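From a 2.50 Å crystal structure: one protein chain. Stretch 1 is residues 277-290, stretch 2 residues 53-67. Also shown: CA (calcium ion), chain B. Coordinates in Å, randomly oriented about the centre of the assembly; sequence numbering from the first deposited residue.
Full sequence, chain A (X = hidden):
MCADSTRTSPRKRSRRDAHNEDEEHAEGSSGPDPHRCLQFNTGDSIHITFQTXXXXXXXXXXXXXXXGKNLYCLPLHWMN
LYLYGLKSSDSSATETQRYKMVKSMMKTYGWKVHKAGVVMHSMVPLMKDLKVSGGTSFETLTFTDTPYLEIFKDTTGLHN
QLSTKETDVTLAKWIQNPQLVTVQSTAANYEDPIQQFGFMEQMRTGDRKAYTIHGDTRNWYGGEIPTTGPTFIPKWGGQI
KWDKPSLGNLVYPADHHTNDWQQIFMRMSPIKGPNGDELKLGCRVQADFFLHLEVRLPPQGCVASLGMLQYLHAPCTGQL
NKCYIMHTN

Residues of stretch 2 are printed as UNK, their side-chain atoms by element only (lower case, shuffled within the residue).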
# COMPACT_ATOMS: atom_id res chain seq x y z
N ASP A 277 71.56 81.02 -23.56
CA ASP A 277 72.52 80.13 -24.20
C ASP A 277 71.78 79.11 -25.07
O ASP A 277 70.72 78.62 -24.67
CB ASP A 277 73.34 79.40 -23.13
CG ASP A 277 74.19 80.33 -22.30
OD1 ASP A 277 75.30 80.69 -22.75
OD2 ASP A 277 73.74 80.72 -21.19
N GLU A 278 72.31 78.80 -26.24
CA GLU A 278 71.67 77.84 -27.13
C GLU A 278 72.58 76.63 -27.32
O GLU A 278 73.73 76.76 -27.74
CB GLU A 278 71.36 78.47 -28.49
CG GLU A 278 70.45 79.70 -28.39
CD GLU A 278 69.95 80.19 -29.75
OE1 GLU A 278 70.41 79.66 -30.79
OE2 GLU A 278 69.09 81.10 -29.76
N LEU A 279 72.07 75.45 -27.00
CA LEU A 279 72.86 74.23 -27.14
C LEU A 279 72.92 73.78 -28.59
O LEU A 279 72.08 74.14 -29.41
CB LEU A 279 72.27 73.11 -26.29
CG LEU A 279 72.21 73.34 -24.77
CD1 LEU A 279 71.71 72.06 -24.10
CD2 LEU A 279 73.59 73.71 -24.24
N LYS A 280 73.95 73.00 -28.90
CA LYS A 280 74.13 72.46 -30.24
C LYS A 280 73.87 70.97 -30.14
O LYS A 280 74.79 70.18 -29.87
CB LYS A 280 75.55 72.73 -30.75
CG LYS A 280 75.92 74.20 -30.82
CD LYS A 280 77.25 74.41 -31.55
CE LYS A 280 77.70 75.87 -31.48
NZ LYS A 280 78.04 76.27 -30.08
N LEU A 281 72.62 70.59 -30.33
CA LEU A 281 72.23 69.19 -30.24
C LEU A 281 71.73 68.65 -31.57
O LEU A 281 71.30 69.40 -32.45
CB LEU A 281 71.13 69.03 -29.18
CG LEU A 281 71.40 69.59 -27.78
CD1 LEU A 281 70.18 69.36 -26.91
CD2 LEU A 281 72.63 68.91 -27.17
N GLY A 282 71.78 67.33 -31.69
CA GLY A 282 71.32 66.66 -32.89
C GLY A 282 71.14 65.20 -32.56
O GLY A 282 71.22 64.82 -31.40
N CYS A 283 70.90 64.37 -33.57
CA CYS A 283 70.74 62.95 -33.33
C CYS A 283 70.77 62.18 -34.63
O CYS A 283 70.62 62.75 -35.72
CB CYS A 283 69.42 62.68 -32.62
SG CYS A 283 67.99 62.83 -33.72
N ARG A 284 70.98 60.87 -34.52
CA ARG A 284 71.01 59.98 -35.67
C ARG A 284 70.08 58.82 -35.37
O ARG A 284 70.09 58.27 -34.27
CB ARG A 284 72.41 59.45 -35.92
CG ARG A 284 72.46 58.18 -36.78
CD ARG A 284 73.90 57.83 -36.99
NE ARG A 284 74.18 56.51 -37.55
CZ ARG A 284 73.83 55.36 -36.99
NH1 ARG A 284 73.15 55.34 -35.86
NH2 ARG A 284 74.24 54.22 -37.53
N VAL A 285 69.27 58.45 -36.36
CA VAL A 285 68.34 57.35 -36.18
C VAL A 285 68.46 56.39 -37.35
O VAL A 285 69.08 56.71 -38.36
CB VAL A 285 66.88 57.85 -36.11
CG1 VAL A 285 66.72 58.90 -35.03
CG2 VAL A 285 66.46 58.40 -37.47
N GLN A 286 67.87 55.21 -37.20
CA GLN A 286 67.85 54.24 -38.27
C GLN A 286 66.42 54.31 -38.79
O GLN A 286 65.47 54.43 -38.01
CB GLN A 286 68.14 52.83 -37.76
CG GLN A 286 68.24 51.81 -38.89
CD GLN A 286 68.48 50.40 -38.41
OE1 GLN A 286 69.29 50.17 -37.52
NE2 GLN A 286 67.78 49.44 -39.02
N ALA A 287 66.26 54.25 -40.11
CA ALA A 287 64.93 54.32 -40.69
C ALA A 287 64.72 53.15 -41.64
O ALA A 287 65.43 53.03 -42.64
CB ALA A 287 64.75 55.64 -41.41
N ASP A 288 63.75 52.30 -41.33
CA ASP A 288 63.46 51.15 -42.17
C ASP A 288 62.23 51.46 -43.03
O ASP A 288 61.20 51.90 -42.52
CB ASP A 288 63.24 49.91 -41.30
CG ASP A 288 64.48 49.54 -40.47
OD1 ASP A 288 65.60 49.93 -40.87
OD2 ASP A 288 64.33 48.87 -39.43
N PHE A 289 62.38 51.23 -44.33
CA PHE A 289 61.32 51.51 -45.31
C PHE A 289 60.78 50.26 -45.97
O PHE A 289 61.51 49.28 -46.15
CB PHE A 289 61.86 52.40 -46.43
CG PHE A 289 62.20 53.79 -46.00
CD1 PHE A 289 61.39 54.86 -46.36
CD2 PHE A 289 63.36 54.04 -45.27
CE1 PHE A 289 61.72 56.17 -46.00
CE2 PHE A 289 63.70 55.34 -44.90
CZ PHE A 289 62.88 56.41 -45.26
N PHE A 290 59.52 50.32 -46.37
CA PHE A 290 58.90 49.20 -47.07
C PHE A 290 57.75 49.72 -47.94
O PHE A 290 57.10 50.72 -47.60
CB PHE A 290 58.36 48.15 -46.10
CG PHE A 290 57.07 48.55 -45.45
CD1 PHE A 290 57.07 49.35 -44.30
CD2 PHE A 290 55.85 48.18 -46.02
CE1 PHE A 290 55.86 49.79 -43.74
CE2 PHE A 290 54.64 48.61 -45.46
CZ PHE A 290 54.65 49.42 -44.32
N UNK A 53 67.02 50.06 -45.55
CA UNK A 53 67.32 50.70 -44.27
C UNK A 53 68.24 51.90 -44.50
O UNK A 53 69.11 51.85 -45.37
c UNK A 53 67.41 48.30 -43.32
n UNK A 53 69.55 45.71 -43.84
c UNK A 53 68.54 45.23 -43.12
n UNK A 53 68.27 43.93 -43.15
c UNK A 53 68.00 49.71 -43.32
c UNK A 53 68.06 47.48 -42.22
n UNK A 53 67.82 46.04 -42.35
N UNK A 54 68.06 52.96 -43.73
CA UNK A 54 68.87 54.17 -43.89
C UNK A 54 69.22 54.84 -42.57
O UNK A 54 68.63 54.53 -41.53
c UNK A 54 68.12 55.16 -44.78
n UNK A 54 65.82 54.49 -50.35
c UNK A 54 66.92 55.46 -46.98
c UNK A 54 67.87 54.62 -46.16
c UNK A 54 65.83 55.12 -49.19
n UNK A 54 66.80 54.86 -48.31
n UNK A 54 64.88 55.99 -48.89
N UNK A 55 70.20 55.75 -42.62
CA UNK A 55 70.59 56.51 -41.43
C UNK A 55 70.18 57.95 -41.69
O UNK A 55 70.44 58.49 -42.77
c UNK A 55 72.11 56.53 -41.22
c UNK A 55 72.30 54.32 -40.00
c UNK A 55 72.80 55.22 -40.94
c UNK A 55 74.18 52.85 -40.36
o UNK A 55 74.88 51.70 -40.08
c UNK A 55 73.99 54.90 -41.58
c UNK A 55 74.68 53.73 -41.30
c UNK A 55 72.98 53.14 -39.71
N UNK A 56 69.54 58.57 -40.70
CA UNK A 56 69.13 59.96 -40.82
C UNK A 56 69.72 60.74 -39.65
O UNK A 56 69.86 60.20 -38.54
c UNK A 56 66.89 59.58 -41.99
c UNK A 56 66.86 58.99 -44.34
c UNK A 56 67.60 60.11 -40.77
c UNK A 56 64.82 58.86 -43.05
c UNK A 56 67.55 59.42 -43.20
c UNK A 56 65.49 58.71 -44.26
c UNK A 56 65.52 59.29 -41.92
N UNK A 57 70.08 61.99 -39.89
CA UNK A 57 70.63 62.85 -38.84
C UNK A 57 69.79 64.12 -38.81
O UNK A 57 69.29 64.56 -39.84
c UNK A 57 72.09 63.20 -39.11
c UNK A 57 73.06 61.37 -40.55
o UNK A 57 73.04 62.11 -41.55
c UNK A 57 73.04 62.02 -39.18
o UNK A 57 73.09 60.12 -40.62
N UNK A 58 69.66 64.71 -37.63
CA UNK A 58 68.87 65.93 -37.48
C UNK A 58 69.47 66.87 -36.46
O UNK A 58 70.13 66.44 -35.52
c UNK A 58 65.20 62.94 -39.49
c UNK A 58 65.36 64.28 -39.86
c UNK A 58 66.52 63.33 -37.52
c UNK A 58 66.11 65.13 -39.05
c UNK A 58 65.78 62.47 -38.32
c UNK A 58 66.69 64.67 -37.87
c UNK A 58 67.46 65.59 -36.99
N UNK A 59 69.22 68.17 -36.65
CA UNK A 59 69.65 69.18 -35.69
C UNK A 59 68.42 70.06 -35.50
O UNK A 59 67.34 69.70 -35.94
c UNK A 59 70.57 70.73 -37.49
o UNK A 59 69.39 70.96 -37.82
c UNK A 59 70.85 69.99 -36.20
o UNK A 59 71.55 71.10 -38.17
N UNK A 60 68.58 71.21 -34.86
CA UNK A 60 67.44 72.09 -34.62
C UNK A 60 66.93 72.84 -35.85
O UNK A 60 66.14 73.77 -35.72
c UNK A 60 67.78 73.07 -33.51
N UNK A 61 67.38 72.43 -37.04
CA UNK A 61 66.95 73.05 -38.29
C UNK A 61 67.26 74.55 -38.35
O UNK A 61 66.58 75.32 -39.03
c UNK A 61 65.45 72.83 -38.50
N UNK A 62 68.30 74.95 -37.63
CA UNK A 62 68.70 76.34 -37.57
C UNK A 62 69.95 76.66 -38.37
O UNK A 62 70.66 75.77 -38.84
c UNK A 62 68.94 76.72 -36.11
c UNK A 62 70.06 75.89 -35.50
o UNK A 62 69.99 74.66 -35.48
n UNK A 62 71.09 76.57 -35.01
N UNK A 63 70.21 77.95 -38.49
CA UNK A 63 71.37 78.50 -39.18
C UNK A 63 71.72 79.68 -38.28
O UNK A 63 71.26 80.80 -38.51
o UNK A 63 72.11 79.15 -42.66
c UNK A 63 72.18 79.35 -41.43
o UNK A 63 73.19 79.84 -40.87
c UNK A 63 70.98 79.01 -40.57
N UNK A 64 72.50 79.42 -37.25
CA UNK A 64 72.83 80.47 -36.31
C UNK A 64 71.84 80.37 -35.16
O UNK A 64 71.57 79.28 -34.67
N UNK A 65 71.29 81.49 -34.73
CA UNK A 65 70.33 81.46 -33.63
C UNK A 65 69.05 80.73 -34.03
O UNK A 65 68.62 80.81 -35.18
n UNK A 65 71.00 84.82 -32.13
o UNK A 65 72.20 82.92 -32.26
c UNK A 65 71.16 83.54 -32.48
c UNK A 65 69.99 82.88 -33.18
N UNK A 66 68.45 80.04 -33.07
CA UNK A 66 67.23 79.30 -33.33
C UNK A 66 66.13 80.19 -33.88
O UNK A 66 66.01 81.35 -33.49
c UNK A 66 68.49 76.62 -29.40
c UNK A 66 67.60 77.66 -31.41
c UNK A 66 69.19 75.70 -30.17
c UNK A 66 68.30 76.73 -32.17
c UNK A 66 67.70 77.59 -30.02
c UNK A 66 69.10 75.75 -31.57
c UNK A 66 66.68 78.66 -32.05
N UNK A 67 65.34 79.65 -34.79
CA UNK A 67 64.18 80.35 -35.34
C UNK A 67 63.15 79.27 -35.66
O UNK A 67 63.39 78.09 -35.43
o UNK A 67 64.27 79.30 -38.09
c UNK A 67 64.97 80.29 -37.76
c UNK A 67 64.55 81.16 -36.60
o UNK A 67 66.01 80.61 -38.38
CA CA B . 71.72 59.04 -44.75
O HOH W 1 73.53 59.27 -43.16
O HOH W 2 71.67 61.19 -43.73
O HOH W 3 72.05 78.25 -32.11
O HOH W 4 66.95 82.39 -31.07
O HOH W 5 70.33 57.59 -46.08

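Position 53 carries three carbons, a nitrogen, and a carbon bearing two more nitrogens, an unbranched chain ending in a guanidinium: Arg53. It lies opposite Asp288, whose OD1 is 3.4 Å from its CB, while its three nitrogens are hydrogen-bonded elsewhere in the structure. Position 54 repeats that pattern on the other face of the sheet, where its terminal group lies over the Phe289 ring; this is Arg54. Its CZ stands 4.8 Å from the Phe289 ring centroid, a cation-pi contact in which the charge meets the electron-rich face.

Position 55 has one carbon and then a six-carbon ring bearing an oxygen, and the ring's face receives the Arg284 guanidinium: Tyr55. Arg284 CZ is 3.9 Å from the Tyr55 ring centroid, again cation-pi, and the hydroxyl is hydrogen-bonded elsewhere. The backbone carbonyl also serves, with Tyr55 O 2.4 Å from the calcium ion. Position 56 has one carbon and a six-carbon ring without a heteroatom, fitting the apolar side of Val285, Ala287 and Phe289: Phe56. Its CE2 is 3.6 Å from Ala287 CB, a small side chain that admits the ring, and its CZ is 3.6 Å from Phe289 CZ, where the two rings meet rim to rim.

Position 57 shows three carbons, the last carrying two oxygens, and lies beside Arg284: Glu57. Its carboxylate accepts hydrogen bonds from waters 1 and 2, both calcium ligands, so its charge acts on the ion through water. Position 58, one carbon and a plain six-carbon ring, presents its edge to Val285 and Cys283: Phe58. Its CD2 is 4.1 Å from Cys283 SG, apolar company for a ring.

Position 59 has two carbons, the second with two oxygens, and its end leads away from stretch 1: Asp59. Its OD1 accepts a hydrogen bond from the backbone N of position 61 at 2.6 Å, bracing the turn. Positions 60 and 61 each have a single carbon, Ala60 and Ala61, compact residues in buried places. Position 62 has two carbons, then an oxygen and a nitrogen: Asn62, whose ND2 donates to the O of position 64 at 2.8 Å. Position 63, two carbons and two oxygens, is exposed and touches nothing on stretch 1: Asp63.

Position 64 has no side chain, and its backbone angles would jam a CB against the preceding carbonyl: Gly64. Position 65 has two carbons, an oxygen and a nitrogen, with its CB 4.0 Å from Glu278 OE2: Asn65, whose polar amide suits an exposed loop. Position 66, one carbon and a plain ring, is buried, one face under Glu278 OE1 and its edge against Leu279 O: Phe66. Position 67, two carbons and two oxygens, points away: Asp67, its charge tolerable where solvent reaches.

The contact is an antiparallel strand pairing. Paired backbone hydrogen bonds join Ala287 to Arg54, Val285 to Phe56 and Cys283 to Phe58. Side chains alternate between two faces: Cys283, Val285, Ala287, Phe56 and Phe58 make one mostly apolar, though it also holds Arg54, whose charge meets the Phe289 ring; the other is polar, with Arg53, Tyr55, Glu57, Arg284, Gln286 and Asp288. Beyond the strands, Phe66 N donates to Glu278 OE1 at 3.0 Å, and waters 3 and 4 tie the same carboxylate to the loop.

Stretch 2 (53-67) RRYFEFDAANDGNFD
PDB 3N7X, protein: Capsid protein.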